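Local coordinates for protein glucose-6-phosphate isomerase (Thermus thermophilus, PDB 1ZZG) that probably catalyses the reversible interconversion of glucose 6-phosphate and fructose 6-phosphate in glycolysis and gluconeogenesis, at residues E326-E329 and A330-Y333; A134-A137 and V138-W142; L366-S370 and P371-G375. All blocks are in the same frame, centred on the assembly; numbering follows the deposited sequence.

Contact 1 (E326-E329 and A330-Y333); sequences EGLE and AASY
The peptide carbonyl of Glu329 is approached by Ser332 in two ways: the hydroxyl comes in within the carbonyl plane, while the amide N-H stands well above it. Glu329 O therefore accepts two bonds from one residue, at 2.9 Å from Ser332 OG and at 3.0 Å from Ser332 N. The serine torsion, chi1 62°, places OG between its own backbone N and carbonyl carbon, a setting that brings OG back within bonding distance of Glu329 O. A second flat group, the carboxylate of Glu329, is met on the syn side of OE2 by Gly327 N at 3.1 Å, only 17° out of plane. The glutamate chain reaches that amide because it bends at chi2 (63°). The Tyr333 ring has Ala330 O in plane at its edge.

One residue earlier the same turn geometry recurs, with Ala331 N giving a bond to Leu328 O at 3.1 Å from above that carbonyl's plane. These two successive i to i+3 bonds wind the backbone as a short 3-10-like turn. On its buried flank, Leu328 CG and Ala331 CB lie 4.0 Å apart.

This loop leads from strand 306-313 to helix 339-356 and reaches far from the body of its chain, against the second subunit. There Ala331 packs on Leu133 of the second subunit, and Arg410 of that subunit makes a cation-pi contact with the Tyr333 ring. The polar bonds thus run within the loop, fixing its turn locally, while alanine methyls, the Tyr333 ring and Glu326 pack against the second subunit.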
loop_
_atom_site.group_PDB
_atom_site.type_symbol
_atom_site.label_atom_id
_atom_site.label_comp_id
_atom_site.label_asym_id
_atom_site.label_seq_id
_atom_site.Cartn_x
_atom_site.Cartn_y
_atom_site.Cartn_z
ATOM N N GLU A 326 28.699 -20.646 -2.818
ATOM C CA GLU A 326 29.189 -21.924 -3.312
ATOM C C GLU A 326 27.982 -22.816 -3.593
ATOM O O GLU A 326 27.155 -23.045 -2.709
ATOM C CB GLU A 326 30.093 -22.586 -2.269
ATOM C CG GLU A 326 29.424 -22.798 -0.921
ATOM C CD GLU A 326 30.276 -23.608 0.039
ATOM O OE1 GLU A 326 31.408 -23.169 0.346
ATOM O OE2 GLU A 326 29.812 -24.682 0.487
ATOM N N GLY A 327 27.873 -23.294 -4.829
ATOM C CA GLY A 327 26.763 -24.158 -5.190
ATOM C C GLY A 327 25.576 -23.446 -5.813
ATOM O O GLY A 327 24.553 -24.073 -6.100
ATOM N N LEU A 328 25.698 -22.139 -6.020
ATOM C CA LEU A 328 24.617 -21.363 -6.623
ATOM C C LEU A 328 25.180 -20.547 -7.783
ATOM O O LEU A 328 25.056 -19.320 -7.821
ATOM C CB LEU A 328 23.988 -20.433 -5.582
ATOM C CG LEU A 328 22.669 -19.769 -5.982
ATOM C CD1 LEU A 328 21.602 -20.833 -6.169
ATOM C CD2 LEU A 328 22.249 -18.776 -4.909
ATOM N N GLU A 329 25.796 -21.245 -8.731
ATOM C CA GLU A 329 26.409 -20.617 -9.894
ATOM C C GLU A 329 25.442 -19.856 -10.803
ATOM O O GLU A 329 25.858 -18.971 -11.553
ATOM C CB GLU A 329 27.165 -21.670 -10.712
ATOM C CG GLU A 329 28.444 -22.195 -10.053
ATOM C CD GLU A 329 28.194 -22.917 -8.734
ATOM O OE1 GLU A 329 27.334 -23.827 -8.703
ATOM O OE2 GLU A 329 28.866 -22.582 -7.732
ATOM N N ALA A 330 24.157 -20.194 -10.741
ATOM C CA ALA A 330 23.169 -19.517 -11.576
ATOM C C ALA A 330 23.009 -18.054 -11.167
ATOM O O ALA A 330 22.377 -17.268 -11.873
ATOM C CB ALA A 330 21.824 -20.235 -11.486
ATOM N N ALA A 331 23.592 -17.697 -10.026
ATOM C CA ALA A 331 23.520 -16.336 -9.501
ATOM C C ALA A 331 24.881 -15.636 -9.554
ATOM O O ALA A 331 25.085 -14.604 -8.911
ATOM C CB ALA A 331 23.014 -16.372 -8.062
ATOM N N SER A 332 25.806 -16.192 -10.328
ATOM C CA SER A 332 27.141 -15.622 -10.431
ATOM C C SER A 332 27.186 -14.248 -11.097
ATOM O O SER A 332 28.114 -13.474 -10.853
ATOM C CB SER A 332 28.068 -16.588 -11.175
ATOM O OG SER A 332 27.613 -16.804 -12.499
ATOM N N TYR A 333 26.201 -13.940 -11.935
ATOM C CA TYR A 333 26.178 -12.640 -12.600
ATOM C C TYR A 333 25.917 -11.525 -11.585
ATOM O O TYR A 333 26.143 -10.345 -11.865
ATOM C CB TYR A 333 25.114 -12.618 -13.710
ATOM C CG TYR A 333 23.676 -12.593 -13.236
ATOM C CD1 TYR A 333 22.974 -11.388 -13.128
ATOM C CD2 TYR A 333 23.006 -13.776 -12.924
ATOM C CE1 TYR A 333 21.638 -11.367 -12.725
ATOM C CE2 TYR A 333 21.672 -13.766 -12.519
ATOM C CZ TYR A 333 20.994 -12.562 -12.423
ATOM O OH TYR A 333 19.674 -12.558 -12.027
#

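Contact 2 (A134-A137 and V138-W142); sequences AGLA and VFLKW
Leu136 carries CG anti to its backbone N (chi1 176°), and Leu140, one turn on, has CG swung to an intermediate chi1 of -102°; together these settings bring Leu136 CG to 4.2 Å from Leu140 CD1. The two side chains cross obliquely, and the nearest approach is a branch carbon against one methyl. Phe139 is likewise turned off a staggered position, at chi1 -94°, and its ring edge comes to Gly135 O in the plane of the ring, with Phe139 CD1 3.7 Å from that oxygen. Val138 directs CG2 back over the preceding turn, where it lies 3.4 Å from Ala134 O.

Beneath these contacts runs regular alpha-helical bonding. Val138 N, Phe139 N, Leu140 N and Lys141 N bond in turn to the carbonyls of Ala134, Gly135, Leu136 and Ala137; the shortest of the four, Leu140 N to Leu136 O at 2.8 Å, arrives nearly along the C=O axis. Leu136 O also has Leu140 CB 3.3 Å away.

Helix 130-147 is the crossover helix of the beta-alpha-beta unit formed with strands 118-124 and 155-159. Leu136 and Leu140 both pack on Leu155 of the second strand, and Phe139 on Val120 of the first. The second subunit also packs on the helix: its Val325 touches Ala137 and Leu140, its Pro323 Val138.

The one side-chain pair, Leu136 with Leu140, is carbon on carbon, and other side chains lie against carbonyl oxygens. The carbonyls of Ala134 to Ala137 are each satisfied by a backbone N-H; this part of the helix can consequently be largely buried between its own sheet and the partner subunit, with Lys141 exposed, without leaving those oxygens unpaired.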
loop_
_atom_site.group_PDB
_atom_site.type_symbol
_atom_site.label_atom_id
_atom_site.label_comp_id
_atom_site.label_asym_id
_atom_site.label_seq_id
_atom_site.Cartn_x
_atom_site.Cartn_y
_atom_site.Cartn_z
ATOM N N ALA A 134 -12.430 8.081 18.675
ATOM C CA ALA A 134 -12.731 6.736 19.150
ATOM C C ALA A 134 -11.459 6.059 19.658
ATOM O O ALA A 134 -11.443 5.468 20.745
ATOM C CB ALA A 134 -13.348 5.919 18.026
ATOM N N GLY A 135 -10.394 6.141 18.866
ATOM C CA GLY A 135 -9.137 5.534 19.266
ATOM C C GLY A 135 -8.590 6.176 20.532
ATOM O O GLY A 135 -8.033 5.496 21.400
ATOM N N LEU A 136 -8.750 7.490 20.647
ATOM C CA LEU A 136 -8.255 8.205 21.817
ATOM C C LEU A 136 -9.027 7.812 23.072
ATOM O O LEU A 136 -8.440 7.648 24.138
ATOM C CB LEU A 136 -8.361 9.717 21.605
ATOM C CG LEU A 136 -7.956 10.605 22.789
ATOM C CD1 LEU A 136 -6.477 10.430 23.090
ATOM C CD2 LEU A 136 -8.267 12.055 22.471
ATOM N N ALA A 137 -10.341 7.663 22.941
ATOM C CA ALA A 137 -11.180 7.291 24.079
ATOM C C ALA A 137 -10.664 5.984 24.667
ATOM O O ALA A 137 -10.454 5.868 25.875
ATOM C CB ALA A 137 -12.629 7.125 23.631
ATOM N N VAL A 138 -10.447 5.011 23.790
ATOM C CA VAL A 138 -9.959 3.704 24.192
ATOM C C VAL A 138 -8.596 3.777 24.869
ATOM O O VAL A 138 -8.406 3.208 25.944
ATOM C CB VAL A 138 -9.881 2.753 22.976
ATOM C CG1 VAL A 138 -9.263 1.431 23.385
ATOM C CG2 VAL A 138 -11.270 2.524 22.403
ATOM N N PHE A 139 -7.642 4.477 24.262
ATOM C CA PHE A 139 -6.322 4.567 24.886
ATOM C C PHE A 139 -6.336 5.369 26.183
ATOM O O PHE A 139 -5.573 5.073 27.091
ATOM C CB PHE A 139 -5.278 5.139 23.916
ATOM C CG PHE A 139 -4.513 4.076 23.170
ATOM C CD1 PHE A 139 -5.023 3.510 22.006
ATOM C CD2 PHE A 139 -3.310 3.592 23.672
ATOM C CE1 PHE A 139 -4.345 2.482 21.358
ATOM C CE2 PHE A 139 -2.624 2.562 23.033
ATOM C CZ PHE A 139 -3.141 2.004 21.874
ATOM N N LEU A 140 -7.201 6.374 26.274
ATOM C CA LEU A 140 -7.270 7.180 27.486
ATOM C C LEU A 140 -7.582 6.290 28.691
ATOM O O LEU A 140 -6.920 6.383 29.722
ATOM C CB LEU A 140 -8.328 8.260 27.330
ATOM C CG LEU A 140 -7.797 9.661 27.015
ATOM C CD1 LEU A 140 -8.956 10.616 26.836
ATOM C CD2 LEU A 140 -6.891 10.128 28.142
ATOM N N LYS A 141 -8.583 5.425 28.549
ATOM C CA LYS A 141 -8.979 4.500 29.608
ATOM C C LYS A 141 -7.769 3.648 30.011
ATOM O O LYS A 141 -7.476 3.461 31.194
ATOM C CB LYS A 141 -10.118 3.603 29.097
ATOM C CG LYS A 141 -10.631 2.561 30.092
ATOM C CD LYS A 141 -11.582 1.566 29.435
ATOM C CE LYS A 141 -11.995 0.449 30.397
ATOM N NZ LYS A 141 -12.724 0.946 31.595
ATOM N N TRP A 142 -7.059 3.163 29.000
ATOM C CA TRP A 142 -5.887 2.316 29.175
ATOM C C TRP A 142 -4.789 3.050 29.939
ATOM O O TRP A 142 -4.238 2.530 30.913
ATOM C CB TRP A 142 -5.389 1.890 27.791
ATOM C CG TRP A 142 -4.257 0.918 27.760
ATOM C CD1 TRP A 142 -4.306 -0.422 28.038
ATOM C CD2 TRP A 142 -2.919 1.194 27.348
ATOM N NE1 TRP A 142 -3.078 -0.997 27.814
ATOM C CE2 TRP A 142 -2.207 -0.026 27.390
ATOM C CE3 TRP A 142 -2.249 2.357 26.943
ATOM C CZ2 TRP A 142 -0.856 -0.118 27.037
ATOM C CZ3 TRP A 142 -0.908 2.267 26.592
ATOM C CH2 TRP A 142 -0.224 1.033 26.643
#

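Contact 3 (L366-S370 and P371-G375); sequences LPEVS and PYAVG
Ser370 meets the first turn of the following helix through every atom of its short side chain. Ser370 CB lies 3.4 Å from Pro371 CD, a closeness imposed by the Ser-Pro linkage. From there OG, at chi1 59°, takes the crowded position between backbone N and carbonyl carbon, which brings it to the amide of Ala373. Ser370 OG accepts a nearly straight bond (165°) from Ala373 N at 3.3 Å, making Ser370 the N-cap. In turn Ser370 OG gives its proton to Glu368 OE2 at 2.6 Å, reaching that oxygen on the anti side and 24° out of the carboxylate plane. The hydroxyl is thereby fixed by the Glu368 carboxylate, whose negative charge the helix N terminus may stabilise. Without the hydroxyl, as with an alanine here, the amide of Ala373 is likely to lose its cap and the Glu368 carboxylate to turn more freely.

The main chain adds a regular helical bond, Val374 N to Ser370 O at 2.8 Å. The Ala373 methyl is tucked into the bend of the loop, with Ala373 CB 3.2 Å from Glu368 O and beside Leu366 CG and Pro367 CD. Val369 CG1 meets Val374 CG2 at 4.1 Å.

The turn carries the chain from strand 360-366 into helix 371-391. Val369 rests on Pro313 at the end of neighbouring strand 306-313, Pro371 and Val374 lean on Phe88 of helix 79-88, and Tyr372 packs along helix 206-221 against Met211 and Lys215.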
loop_
_atom_site.group_PDB
_atom_site.type_symbol
_atom_site.label_atom_id
_atom_site.label_comp_id
_atom_site.label_asym_id
_atom_site.label_seq_id
_atom_site.Cartn_x
_atom_site.Cartn_y
_atom_site.Cartn_z
ATOM N N LEU A 366 16.529 11.380 -7.238
ATOM C CA LEU A 366 16.917 11.891 -5.931
ATOM C C LEU A 366 18.377 11.499 -5.756
ATOM O O LEU A 366 18.768 10.386 -6.099
ATOM C CB LEU A 366 16.107 11.224 -4.813
ATOM C CG LEU A 366 14.726 11.748 -4.427
ATOM C CD1 LEU A 366 13.863 11.934 -5.657
ATOM C CD2 LEU A 366 14.092 10.759 -3.455
ATOM N N PRO A 367 19.206 12.406 -5.224
ATOM C CA PRO A 367 20.616 12.048 -5.042
ATOM C C PRO A 367 20.746 10.796 -4.173
ATOM O O PRO A 367 21.618 9.959 -4.387
ATOM C CB PRO A 367 21.196 13.286 -4.373
ATOM C CG PRO A 367 20.391 14.398 -5.001
ATOM C CD PRO A 367 18.980 13.842 -4.972
ATOM N N GLU A 368 19.861 10.682 -3.191
ATOM C CA GLU A 368 19.838 9.543 -2.283
ATOM C C GLU A 368 18.586 9.713 -1.433
ATOM O O GLU A 368 17.959 10.768 -1.476
ATOM C CB GLU A 368 21.085 9.535 -1.385
ATOM C CG GLU A 368 21.124 10.605 -0.288
ATOM C CD GLU A 368 21.353 12.010 -0.815
ATOM O OE1 GLU A 368 22.400 12.244 -1.458
ATOM O OE2 GLU A 368 20.491 12.891 -0.579
ATOM N N VAL A 369 18.211 8.683 -0.682
ATOM C CA VAL A 369 17.038 8.789 0.176
ATOM C C VAL A 369 17.486 9.386 1.505
ATOM O O VAL A 369 17.983 8.679 2.384
ATOM C CB VAL A 369 16.372 7.416 0.427
ATOM C CG1 VAL A 369 15.151 7.592 1.334
ATOM C CG2 VAL A 369 15.954 6.794 -0.903
ATOM N N SER A 370 17.315 10.700 1.628
ATOM C CA SER A 370 17.696 11.436 2.829
ATOM C C SER A 370 16.622 12.463 3.182
ATOM O O SER A 370 15.799 12.827 2.338
ATOM C CB SER A 370 19.021 12.163 2.596
ATOM O OG SER A 370 18.921 13.072 1.508
ATOM N N PRO A 371 16.609 12.935 4.441
ATOM C CA PRO A 371 15.610 13.927 4.845
ATOM C C PRO A 371 15.618 15.119 3.878
ATOM O O PRO A 371 14.568 15.593 3.442
ATOM C CB PRO A 371 16.069 14.316 6.250
ATOM C CG PRO A 371 16.685 13.034 6.766
ATOM C CD PRO A 371 17.485 12.574 5.569
ATOM N N TYR A 372 16.817 15.581 3.536
ATOM C CA TYR A 372 16.997 16.714 2.626
ATOM C C TYR A 372 16.336 16.448 1.272
ATOM O O TYR A 372 15.486 17.223 0.818
ATOM C CB TYR A 372 18.492 16.987 2.440
ATOM C CG TYR A 372 18.836 18.164 1.543
ATOM C CD1 TYR A 372 18.770 19.477 2.013
ATOM C CD2 TYR A 372 19.250 17.958 0.226
ATOM C CE1 TYR A 372 19.117 20.556 1.194
ATOM C CE2 TYR A 372 19.595 19.029 -0.602
ATOM C CZ TYR A 372 19.528 20.320 -0.111
ATOM O OH TYR A 372 19.879 21.372 -0.931
ATOM N N ALA A 373 16.710 15.339 0.639
ATOM C CA ALA A 373 16.159 14.978 -0.665
ATOM C C ALA A 373 14.656 14.674 -0.641
ATOM O O ALA A 373 13.927 15.046 -1.559
ATOM C CB ALA A 373 16.924 13.772 -1.240
ATOM N N VAL A 374 14.195 13.991 0.400
ATOM C CA VAL A 374 12.782 13.642 0.498
ATOM C C VAL A 374 11.938 14.865 0.866
ATOM O O VAL A 374 10.822 15.021 0.374
ATOM C CB VAL A 374 12.571 12.489 1.512
ATOM C CG1 VAL A 374 11.080 12.216 1.707
ATOM C CG2 VAL A 374 13.282 11.221 0.994
ATOM N N GLY A 375 12.479 15.735 1.721
ATOM C CA GLY A 375 11.764 16.947 2.085
ATOM C C GLY A 375 11.581 17.782 0.828
ATOM O O GLY A 375 10.554 18.432 0.620
#

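From the N terminus, contact 2 comes first, on the crossover helix between strands 118-124 and 155-159 of the five-stranded parallel sheet. Contact 1 follows in the projecting loop between strand 306-313 and helix 339-356, and contact 3 then joins strand 360-366 of the mixed sheet to helix 371-391. Each is one continuous stretch that closes only a local turn before the next opens, so none nest or cross. Within one chain they do not touch: the centres of contacts 1 and 2 are about 54 Å apart. Across the dimer contacts 1 and 2 come together, since the loop of contact 1 packs on Ala130, Leu133 and Lys144 of the second subunit, residues of the helix that carries contact 2.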